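Local structure of particle-associated lyase (Acinetobacter bacteriophage AP22, 4Y9V) at residues F249-R255 / N277-S283; N265-A271 / S294-T298. The protein probably degrades the capsular polysaccharide of Acinetobacter baumannii as a phage tailspike lyase, binding capsular saccharide. One frame throughout, in Å; residues are numbered along the deposited sequence.

Contact 1 of 2, residues F249-R255 / N277-S283. With 49T (2-acetamido-2-deoxy-alpha-D-fucopyranose), chain B; 49S (2-acetamido-2-deoxy-beta-D-mannopyranuronic acid), chain C; SO4 (sulfate ion), chain K.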
ATOM      1  N   PHE A 249      -4.151  26.979  19.910  1.00  5.55           N
ATOM      2  CA  PHE A 249      -2.986  26.146  19.616  1.00  5.53           C
ATOM      3  C   PHE A 249      -3.280  24.912  18.779  1.00  4.99           C
ATOM      4  O   PHE A 249      -2.483  24.597  17.876  1.00  5.29           O
ATOM      5  CB  PHE A 249      -2.304  25.718  20.896  1.00  6.01           C
ATOM      6  CG  PHE A 249      -1.676  26.886  21.663  1.00  6.24           C
ATOM      7  CD1 PHE A 249      -0.619  27.586  21.111  1.00  7.00           C
ATOM      8  CD2 PHE A 249      -2.145  27.255  22.916  1.00  7.09           C
ATOM      9  CE1 PHE A 249      -0.036  28.647  21.791  1.00  8.38           C
ATOM     10  CE2 PHE A 249      -1.567  28.317  23.590  1.00  8.50           C
ATOM     11  CZ  PHE A 249      -0.505  29.015  23.039  1.00  8.59           C
ATOM     12  N   ALA A 250      -4.357  24.191  19.070  1.00  5.26           N
ATOM     13  CA  ALA A 250      -4.678  22.960  18.354  1.00  5.04           C
ATOM     14  C   ALA A 250      -6.163  22.663  18.561  1.00  5.28           C
ATOM     15  O   ALA A 250      -6.742  23.069  19.560  1.00  5.93           O
ATOM     16  CB  ALA A 250      -3.824  21.801  18.816  1.00  5.86           C
ATOM     17  N   GLY A 251      -6.724  21.889  17.637  1.00  5.12           N
ATOM     18  CA  GLY A 251      -8.137  21.539  17.724  1.00  5.51           C
ATOM     19  C   GLY A 251      -8.422  20.305  18.562  1.00  5.38           C
ATOM     20  O   GLY A 251      -9.329  20.307  19.435  1.00  6.48           O
ATOM     21  N   LEU A 252      -7.653  19.248  18.333  1.00  5.37           N
ATOM     22  CA  LEU A 252      -7.778  17.974  19.011  1.00  5.12           C
ATOM     23  C   LEU A 252      -6.385  17.494  19.334  1.00  4.97           C
ATOM     24  O   LEU A 252      -5.520  17.517  18.438  1.00  6.29           O
ATOM     25  CB  LEU A 252      -8.469  16.968  18.095  1.00  5.74           C
ATOM     26  CG  LEU A 252      -8.598  15.530  18.623  1.00  6.15           C
ATOM     27  CD1 LEU A 252      -9.485  15.456  19.845  1.00  6.73           C
ATOM     28  CD2 LEU A 252      -9.139  14.599  17.521  1.00  7.53           C
ATOM     29  N   ARG A 253      -6.155  17.022  20.561  1.00  4.68           N
ATOM     30  CA  ARG A 253      -4.870  16.415  20.902  1.00  4.60           C
ATOM     31  C   ARG A 253      -5.117  15.043  21.497  1.00  4.66           C
ATOM     32  O   ARG A 253      -5.934  14.881  22.416  1.00  5.17           O
ATOM     33  CB  ARG A 253      -4.087  17.281  21.897  1.00  5.15           C
ATOM     34  CG  ARG A 253      -2.782  16.660  22.346  1.00  5.70           C
ATOM     35  CD  ARG A 253      -2.013  17.511  23.332  1.00  6.60           C
ATOM     36  NE  ARG A 253      -1.585  18.759  22.723  1.00  6.11           N
ATOM     37  CZ  ARG A 253      -1.619  19.971  23.270  1.00  6.21           C
ATOM     38  NH1 ARG A 253      -2.082  20.145  24.493  1.00  7.99           N
ATOM     39  NH2 ARG A 253      -1.215  21.022  22.556  1.00  7.20           N
ATOM     40  N   LEU A 254      -4.396  14.048  20.963  0.58  4.62           N
ATOM     41  CA  LEU A 254      -4.311  12.700  21.539  0.58  4.50           C
ATOM     42  C   LEU A 254      -2.897  12.628  22.138  0.58  4.41           C
ATOM     43  O   LEU A 254      -1.940  12.767  21.374  0.58  5.05           O
ATOM     44  CB  LEU A 254      -4.474  11.583  20.532  0.58  5.36           C
ATOM     45  CG  LEU A 254      -5.795  11.428  19.785  0.58  6.68           C
ATOM     46  CD1 LEU A 254      -6.989  11.680  20.688  0.58 10.02           C
ATOM     47  CD2 LEU A 254      -5.911  12.369  18.606  0.58  7.33           C
ATOM     48  N   ARG A 255      -2.803  12.457  23.459  1.00  4.63           N
ATOM     49  CA  ARG A 255      -1.536  12.566  24.164  1.00  4.46           C
ATOM     50  C   ARG A 255      -1.266  11.295  24.950  1.00  4.34           C
ATOM     51  O   ARG A 255      -2.115  10.835  25.704  1.00  4.59           O
ATOM     52  CB  ARG A 255      -1.573  13.776  25.103  1.00  4.88           C
ATOM     53  CG  ARG A 255      -0.283  14.027  25.878  1.00  5.21           C
ATOM     54  CD  ARG A 255      -0.319  15.387  26.519  1.00  6.31           C
ATOM     55  NE  ARG A 255       0.901  15.773  27.213  1.00  6.34           N
ATOM     56  CZ  ARG A 255       1.033  15.931  28.527  1.00  6.16           C
ATOM     57  NH1 ARG A 255       0.131  15.519  29.370  1.00  8.21           N
ATOM     58  NH2 ARG A 255       2.148  16.500  28.971  1.00  7.49           N
ATOM     59  N   ASN A 277      -0.438  25.711  16.170  1.00  4.82           N
ATOM     60  CA  ASN A 277      -1.467  25.814  15.138  1.00  4.68           C
ATOM     61  C   ASN A 277      -1.646  24.480  14.406  1.00  4.77           C
ATOM     62  O   ASN A 277      -1.314  24.325  13.242  1.00  5.72           O
ATOM     63  CB  ASN A 277      -1.224  26.884  14.068  1.00  5.34           C
ATOM     64  CG  ASN A 277      -0.960  28.268  14.596  1.00  5.46           C
ATOM     65  OD1 ASN A 277       0.188  28.701  14.578  1.00  7.31           O
ATOM     66  ND2 ASN A 277      -2.000  28.972  15.009  1.00  6.07           N
ATOM     67  N   TYR A 278      -2.189  23.503  15.146  1.00  4.78           N
ATOM     68  CA  TYR A 278      -2.310  22.143  14.648  1.00  4.94           C
ATOM     69  C   TYR A 278      -3.788  21.765  14.572  1.00  4.81           C
ATOM     70  O   TYR A 278      -4.563  22.062  15.478  1.00  6.19           O
ATOM     71  CB  TYR A 278      -1.579  21.168  15.563  1.00  5.01           C
ATOM     72  CG  TYR A 278      -0.116  21.486  15.780  1.00  5.21           C
ATOM     73  CD1 TYR A 278       0.669  22.135  14.845  1.00  4.97           C
ATOM     74  CD2 TYR A 278       0.515  21.079  16.950  1.00  5.68           C
ATOM     75  CE1 TYR A 278       2.032  22.364  15.066  1.00  5.22           C
ATOM     76  CE2 TYR A 278       1.878  21.266  17.153  1.00  5.94           C
ATOM     77  CZ  TYR A 278       2.637  21.903  16.209  1.00  5.61           C
ATOM     78  OH  TYR A 278       3.970  22.064  16.484  1.00  6.39           O
ATOM     79  N   GLY A 279      -4.200  21.095  13.494  1.00  4.82           N
ATOM     80  CA  GLY A 279      -5.583  20.592  13.461  1.00  4.82           C
ATOM     81  C   GLY A 279      -5.776  19.480  14.490  1.00  4.58           C
ATOM     82  O   GLY A 279      -6.549  19.617  15.437  1.00  5.48           O
ATOM     83  N   ILE A 280      -5.043  18.399  14.274  1.00  4.72           N
ATOM     84  CA  ILE A 280      -4.853  17.342  15.239  1.00  4.86           C
ATOM     85  C   ILE A 280      -3.379  17.324  15.630  1.00  4.70           C
ATOM     86  O   ILE A 280      -2.518  17.345  14.757  1.00  5.58           O
ATOM     87  CB  ILE A 280      -5.226  15.946  14.660  1.00  5.47           C
ATOM     88  CG1 ILE A 280      -6.672  15.930  14.209  1.00  5.96           C
ATOM     89  CG2 ILE A 280      -4.959  14.854  15.705  1.00  7.00           C
ATOM     90  CD1 ILE A 280      -7.092  14.691  13.472  1.00  7.76           C
ATOM     91  N   GLN A 281      -3.111  17.267  16.938  1.00  4.84           N
ATOM     92  CA  GLN A 281      -1.774  16.973  17.425  1.00  4.72           C
ATOM     93  C   GLN A 281      -1.768  15.573  18.018  1.00  4.44           C
ATOM     94  O   GLN A 281      -2.516  15.290  18.962  1.00  5.24           O
ATOM     95  CB  GLN A 281      -1.270  17.994  18.448  1.00  5.48           C
ATOM     96  CG  GLN A 281       0.225  17.780  18.753  1.00  5.70           C
ATOM     97  CD  GLN A 281       0.800  18.787  19.726  1.00  5.77           C
ATOM     98  OE1 GLN A 281       0.059  19.411  20.471  1.00  7.05           O
ATOM     99  NE2 GLN A 281       2.128  18.925  19.725  1.00  6.64           N
ATOM    100  N   ILE A 282      -0.921  14.727  17.461  0.70  4.72           N
ATOM    101  CA  ILE A 282      -0.637  13.397  18.038  0.70  4.62           C
ATOM    102  C   ILE A 282       0.625  13.616  18.857  0.70  4.71           C
ATOM    103  O   ILE A 282       1.686  13.854  18.301  0.70  6.10           O
ATOM    104  CB  ILE A 282      -0.500  12.366  16.898  0.70  5.02           C
ATOM    105  CG1 ILE A 282      -1.794  12.237  16.113  0.70  6.02           C
ATOM    106  CG2 ILE A 282      -0.060  11.033  17.495  0.70  7.33           C
ATOM    107  CD1 ILE A 282      -1.665  11.456  14.819  0.70  6.04           C
ATOM    108  N   SER A 283       0.453  13.643  20.186  1.00  4.74           N
ATOM    109  CA  SER A 283       1.497  13.978  21.143  1.00  4.73           C
ATOM    110  C   SER A 283       1.965  12.726  21.856  1.00  4.53           C
ATOM    111  O   SER A 283       1.224  12.174  22.677  1.00  4.91           O
ATOM    112  CB  SER A 283       0.993  14.985  22.156  1.00  4.97           C
ATOM    113  OG  SER A 283       0.764  16.235  21.549  1.00  5.73           O
TER
HETATM  114  C1  49T B   2       4.707  22.361  23.840  1.00  6.73           C
HETATM  115  C2  49T B   2       4.156  23.363  24.860  1.00  8.07           C
HETATM  116  N2  49T B   2       3.315  24.361  24.182  1.00  8.50           N
HETATM  117  C7  49T B   2       1.998  24.363  24.324  1.00  9.79           C
HETATM  118  O7  49T B   2       1.358  23.523  24.926  1.00 12.54           O
HETATM  119  C8  49T B   2       1.289  25.528  23.628  1.00 12.22           C
HETATM  120  O5  49T B   2       5.671  21.540  24.397  1.00  6.57           O
HETATM  121  C5  49T B   2       6.786  22.210  25.004  1.00  7.00           C
HETATM  122  C6  49T B   2       7.786  21.156  25.438  1.00  7.67           C
HETATM  123  C4  49T B   2       6.272  23.089  26.141  1.00  8.22           C
HETATM  124  O4  49T B   2       5.658  22.254  27.117  1.00  9.22           O
HETATM  125  C3  49T B   2       5.282  24.072  25.579  1.00  8.28           C
HETATM  126  O3  49T B   2       4.690  24.826  26.672  1.00 10.13           O
HETATM  127  C8  49S C   1       7.406  18.108  19.332  1.00  6.02           C
HETATM  128  C7  49S C   1       6.241  19.060  19.161  1.00  5.48           C
HETATM  129  O7  49S C   1       5.156  18.669  18.678  1.00  5.81           O
HETATM  130  N2  49S C   1       6.445  20.326  19.556  1.00  5.46           N
HETATM  131  C2  49S C   1       5.462  21.379  19.402  1.00  5.40           C
HETATM  132  C3  49S C   1       4.805  21.765  20.730  1.00  5.63           C
HETATM  133  O3  49S C   1       4.153  20.641  21.322  1.00  6.07           O
HETATM  134  C1  49S C   1       6.127  22.610  18.815  1.00  5.48           C
HETATM  135  O1  49S C   1       6.797  22.332  17.620  1.00  5.80           O
HETATM  136  O5  49S C   1       7.131  23.077  19.716  1.00  5.65           O
HETATM  137  C5  49S C   1       6.539  23.570  20.932  1.00  5.87           C
HETATM  138  C6  49S C   1       7.642  24.161  21.786  1.00  6.62           C
HETATM  139  O6A 49S C   1       8.723  23.530  21.894  1.00  7.19           O
HETATM  140  O6B 49S C   1       7.387  25.250  22.358  1.00  8.09           O
HETATM  141  C4  49S C   1       5.808  22.441  21.660  1.00  5.64           C
HETATM  142  O4  49S C   1       5.185  23.127  22.752  1.00  6.29           O
HETATM  143  S   SO4 K 809       6.935  22.879  13.986  0.80  6.01           S
HETATM  144  O1  SO4 K 809       7.842  22.322  14.976  1.00  8.21           O
HETATM  145  O2  SO4 K 809       7.146  22.203  12.693  1.00  9.44           O
HETATM  146  O3  SO4 K 809       7.268  24.309  13.868  1.00  9.85           O
HETATM  147  O4  SO4 K 809       5.498  22.756  14.329  1.00  7.53           O
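Three residues bury the most surface here: Q281 (69 Å²), S283 (61 Å²) and L254 (57 Å²). They sit on adjacent rungs of a parallel beta-helix, whose strands 252-255 and 281-283 run 4.8 Å apart with axes at 16°. Backbone bonds fix the in-register pairing: Q281 N to L252 O (2.8 Å), L254 N to Q281 O (3.0 Å) and S283 N to L254 O (2.8 Å, 169° at the hydrogen).

On the face carrying R253, Q281 and S283, the amide oxygen Q281 OE1 accepts from both R253 NE and R253 NH2, each at 2.9 Å, near the guanidinium plane. S283 OG lies 3.5 Å from R253 CD, so the serine touches the arginine's aliphatic part. On the other face L254 CD2 meets I280 CG2 at 3.9 Å, joining the two rungs in the apolar interior. Both segments turn a corner before these strands, at G251 and at G279-I280, where L252 N bonds to G279 O (3.1 Å).

With OE1 held by R253, Q281 presents NE2 to the sugar, donating to O3 of the N-acetylmannosaminuronic acid 49S at 3.1 Å, which is consistent with the inter-rung bond orienting a glycan-binding amide.

Contact 2 of 2, residues N265-A271 / S294-T298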
ATOM      1  N   ASN A 265     -13.362  13.314  11.227  1.00  5.88           N
ATOM      2  CA  ASN A 265     -13.529  14.459  12.120  1.00  5.48           C
ATOM      3  C   ASN A 265     -13.406  15.746  11.322  1.00  5.24           C
ATOM      4  O   ASN A 265     -13.053  15.758  10.140  1.00  5.99           O
ATOM      5  CB  ASN A 265     -12.468  14.403  13.248  1.00  5.35           C
ATOM      6  CG  ASN A 265     -11.076  14.510  12.657  1.00  5.24           C
ATOM      7  OD1 ASN A 265     -10.593  15.608  12.354  1.00  5.56           O
ATOM      8  ND2 ASN A 265     -10.445  13.366  12.447  1.00  5.68           N
ATOM      9  N   SER A 266     -13.705  16.847  12.004  0.59  5.45           N
ATOM     10  CA  SER A 266     -13.511  18.212  11.554  0.59  5.84           C
ATOM     11  C   SER A 266     -12.640  18.972  12.585  0.59  5.48           C
ATOM     12  O   SER A 266     -12.985  20.075  13.014  0.59  6.67           O
ATOM     13  CB  SER A 266     -14.872  18.923  11.276  0.59  6.37           C
ATOM     14  OG  SER A 266     -15.659  18.182  10.347  0.59  7.22           O
ATOM     15  N   ALA A 267     -11.496  18.395  12.982  1.00  5.35           N
ATOM     16  CA  ALA A 267     -10.556  19.085  13.840  1.00  5.29           C
ATOM     17  C   ALA A 267      -9.750  20.073  13.004  1.00  5.11           C
ATOM     18  O   ALA A 267      -9.305  19.743  11.889  1.00  6.35           O
ATOM     19  CB  ALA A 267      -9.617  18.093  14.516  1.00  5.54           C
ATOM     20  N   LYS A 268      -9.543  21.271  13.530  1.00  5.19           N
ATOM     21  CA  LYS A 268      -8.944  22.357  12.754  1.00  5.57           C
ATOM     22  C   LYS A 268      -8.272  23.360  13.683  1.00  4.98           C
ATOM     23  O   LYS A 268      -8.500  23.384  14.898  1.00  5.45           O
ATOM     24  CB  LYS A 268      -9.957  23.044  11.878  1.00  6.60           C
ATOM     25  CG  LYS A 268     -11.072  23.691  12.660  1.00  8.05           C
ATOM     26  CD  LYS A 268     -12.126  24.325  11.776  1.00 10.45           C
ATOM     27  CE  LYS A 268     -13.010  23.449  11.066  1.00 12.79           C
ATOM     28  NZ  LYS A 268     -13.957  22.650  11.866  1.00 10.35           N
ATOM     29  N   ASN A 269      -7.458  24.229  13.090  1.00  5.18           N
ATOM     30  CA  ASN A 269      -6.983  25.434  13.733  1.00  5.14           C
ATOM     31  C   ASN A 269      -6.977  26.550  12.687  1.00  5.02           C
ATOM     32  O   ASN A 269      -6.559  26.326  11.569  1.00  5.69           O
ATOM     33  CB  ASN A 269      -5.558  25.264  14.301  1.00  5.66           C
ATOM     34  CG  ASN A 269      -5.080  26.519  14.978  1.00  5.45           C
ATOM     35  OD1 ASN A 269      -4.470  27.395  14.345  1.00  6.07           O
ATOM     36  ND2 ASN A 269      -5.323  26.630  16.282  1.00  6.12           N
ATOM     37  N   ASN A 270      -7.431  27.746  13.102  1.00  5.18           N
ATOM     38  CA  ASN A 270      -7.485  28.873  12.196  1.00  5.62           C
ATOM     39  C   ASN A 270      -6.982  30.147  12.845  1.00  5.89           C
ATOM     40  O   ASN A 270      -7.297  31.246  12.378  1.00  7.63           O
ATOM     41  CB  ASN A 270      -8.919  29.085  11.659  1.00  6.75           C
ATOM     42  CG  ASN A 270      -9.438  27.880  10.917  1.00  8.21           C
ATOM     43  OD1 ASN A 270      -9.235  27.825   9.669  1.00 12.25           O
ATOM     44  ND2 ASN A 270     -10.011  26.981  11.567  1.00  9.11           N
ATOM     45  N   ALA A 271      -6.180  30.015  13.896  1.00  5.57           N
ATOM     46  CA  ALA A 271      -5.726  31.150  14.670  1.00  5.73           C
ATOM     47  C   ALA A 271      -4.522  31.793  13.989  1.00  5.96           C
ATOM     48  O   ALA A 271      -3.859  31.196  13.165  1.00  6.35           O
ATOM     49  CB  ALA A 271      -5.364  30.677  16.073  1.00  6.29           C
ATOM     50  N   SER A 294      -9.763  14.426   6.466  0.51  6.50           N
ATOM     51  CA  SER A 294      -9.237  15.688   5.998  0.51  6.41           C
ATOM     52  C   SER A 294      -9.095  16.624   7.181  0.51  6.42           C
ATOM     53  O   SER A 294      -9.929  16.632   8.080  0.51  7.94           O
ATOM     54  CB  SER A 294     -10.184  16.327   4.978  0.51  8.26           C
ATOM     55  OG  SER A 294      -9.709  17.557   4.450  0.51 14.92           O
ATOM     56  N   ASN A 295      -8.012  17.398   7.148  1.00  5.20           N
ATOM     57  CA  ASN A 295      -7.800  18.413   8.142  1.00  5.04           C
ATOM     58  C   ASN A 295      -7.075  19.593   7.495  1.00  4.79           C
ATOM     59  O   ASN A 295      -6.221  19.412   6.626  1.00  4.95           O
ATOM     60  CB  ASN A 295      -6.949  17.919   9.337  1.00  5.39           C
ATOM     61  CG  ASN A 295      -7.599  16.752  10.058  1.00  5.71           C
ATOM     62  OD1 ASN A 295      -7.273  15.608   9.706  1.00  6.12           O
ATOM     63  ND2 ASN A 295      -8.492  17.049  10.969  1.00  5.94           N
ATOM     64  N   ASN A 296      -7.452  20.787   7.975  1.00  4.83           N
ATOM     65  CA  ASN A 296      -6.904  22.063   7.536  1.00  4.92           C
ATOM     66  C   ASN A 296      -6.508  22.879   8.761  1.00  5.02           C
ATOM     67  O   ASN A 296      -7.188  22.859   9.799  1.00  6.45           O
ATOM     68  CB  ASN A 296      -7.941  22.833   6.728  1.00  5.97           C
ATOM     69  CG  ASN A 296      -8.242  22.155   5.424  1.00  6.25           C
ATOM     70  OD1 ASN A 296      -7.344  21.658   4.756  1.00  6.44           O
ATOM     71  ND2 ASN A 296      -9.483  22.183   5.006  1.00  9.25           N
ATOM     72  N   SER A 297      -5.407  23.616   8.643  1.00  4.48           N
ATOM     73  CA  SER A 297      -4.911  24.393   9.769  1.00  4.78           C
ATOM     74  C   SER A 297      -4.118  25.589   9.295  1.00  4.54           C
ATOM     75  O   SER A 297      -3.547  25.594   8.201  1.00  4.83           O
ATOM     76  CB  SER A 297      -4.011  23.468  10.606  1.00  5.50           C
ATOM     77  OG  SER A 297      -3.462  24.172  11.702  1.00  7.10           O
ATOM     78  N   THR A 298      -3.947  26.589  10.182  1.00  4.79           N
ATOM     79  CA  THR A 298      -2.989  27.647   9.918  1.00  4.81           C
ATOM     80  C   THR A 298      -1.591  27.076   9.658  1.00  4.69           C
ATOM     81  O   THR A 298      -0.894  27.557   8.770  1.00  5.23           O
ATOM     82  CB  THR A 298      -2.944  28.646  11.091  1.00  4.94           C
ATOM     83  OG1 THR A 298      -4.260  29.201  11.198  1.00  5.33           O
ATOM     84  CG2 THR A 298      -1.913  29.730  10.888  1.00  5.84           C
TER
HETATM   85  O   HOH W   1     -11.190  13.928   9.100  1.00  6.89           O
HETATM   86  O   HOH W   2      -9.981  20.594   9.397  1.00  7.99           O
HETATM   87  O   HOH W   3      -9.392  25.067   9.221  1.00 23.55           O
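Water takes the place of direct backbone pairing over much of this parallel contact. Water 1 accepts from N265 N (3.1 Å) and S294 N (3.0 Å), while water 2 donates to A267 O (2.7 Å) and accepts from N296 N (2.9 Å). The two segments nevertheless run almost parallel, 9° apart end to end, as neighbouring coils of the beta-helix.

Side chains bridge the gap as well. N295 ND2 donates to N265 OD1 (2.9 Å) and to A267 O (3.0 Å, 168° at the hydrogen), and Y290 OH holds the other end of the N295 amide. N265 OD1 also accepts from A267 N at 3.0 Å, forming an Asx turn, so a single oxygen both shapes the 265-271 segment and receives the bond from the next coil. I280 packs against N265, A267 and N295 from the inner side.

The backbones close up further along: N269 and S297 pair with CA atoms 4.6 Å apart, and T298 N donates to N269 O at 3.0 Å. A second Asx turn, A271 N to N269 OD1 (3.2 Å), bends the chain here, and A271 O accepts from T298 OG1 at 2.8 Å; N269 OD1 also accepts from N277 ND2. The outer surface meets the second subunit, where N296 ND2 bonds to E176 of that chain and N270 packs on its F188.

Asparagine amides, a threonine hydroxyl and ordered water therefore supply much of the bonding that regular strand pairing would otherwise provide, joining an irregular segment to a regular strand at a subunit interface.

The contacts join the same successive turns of the beta-helix on different sides, and their segments alternate along the chain: 249-255, 265-271, 277-283, 294-298. Their centres lie 9 Å apart. N277 links them directly, its ND2 3.0 Å from N269 OD1 in a probable hydrogen bond and its O 2.6 Å from S297 OG; A267 CB also packs 3.5 Å from G279 O. Contact 1 contributes F249, Y278 and Q281 to the glycan pocket, with F249 CD1 3.8 Å from C8 of 49T. Contact 2 stands back from the sugar, the N269 side chain lying about 10 Å from 49T, and faces the second subunit instead.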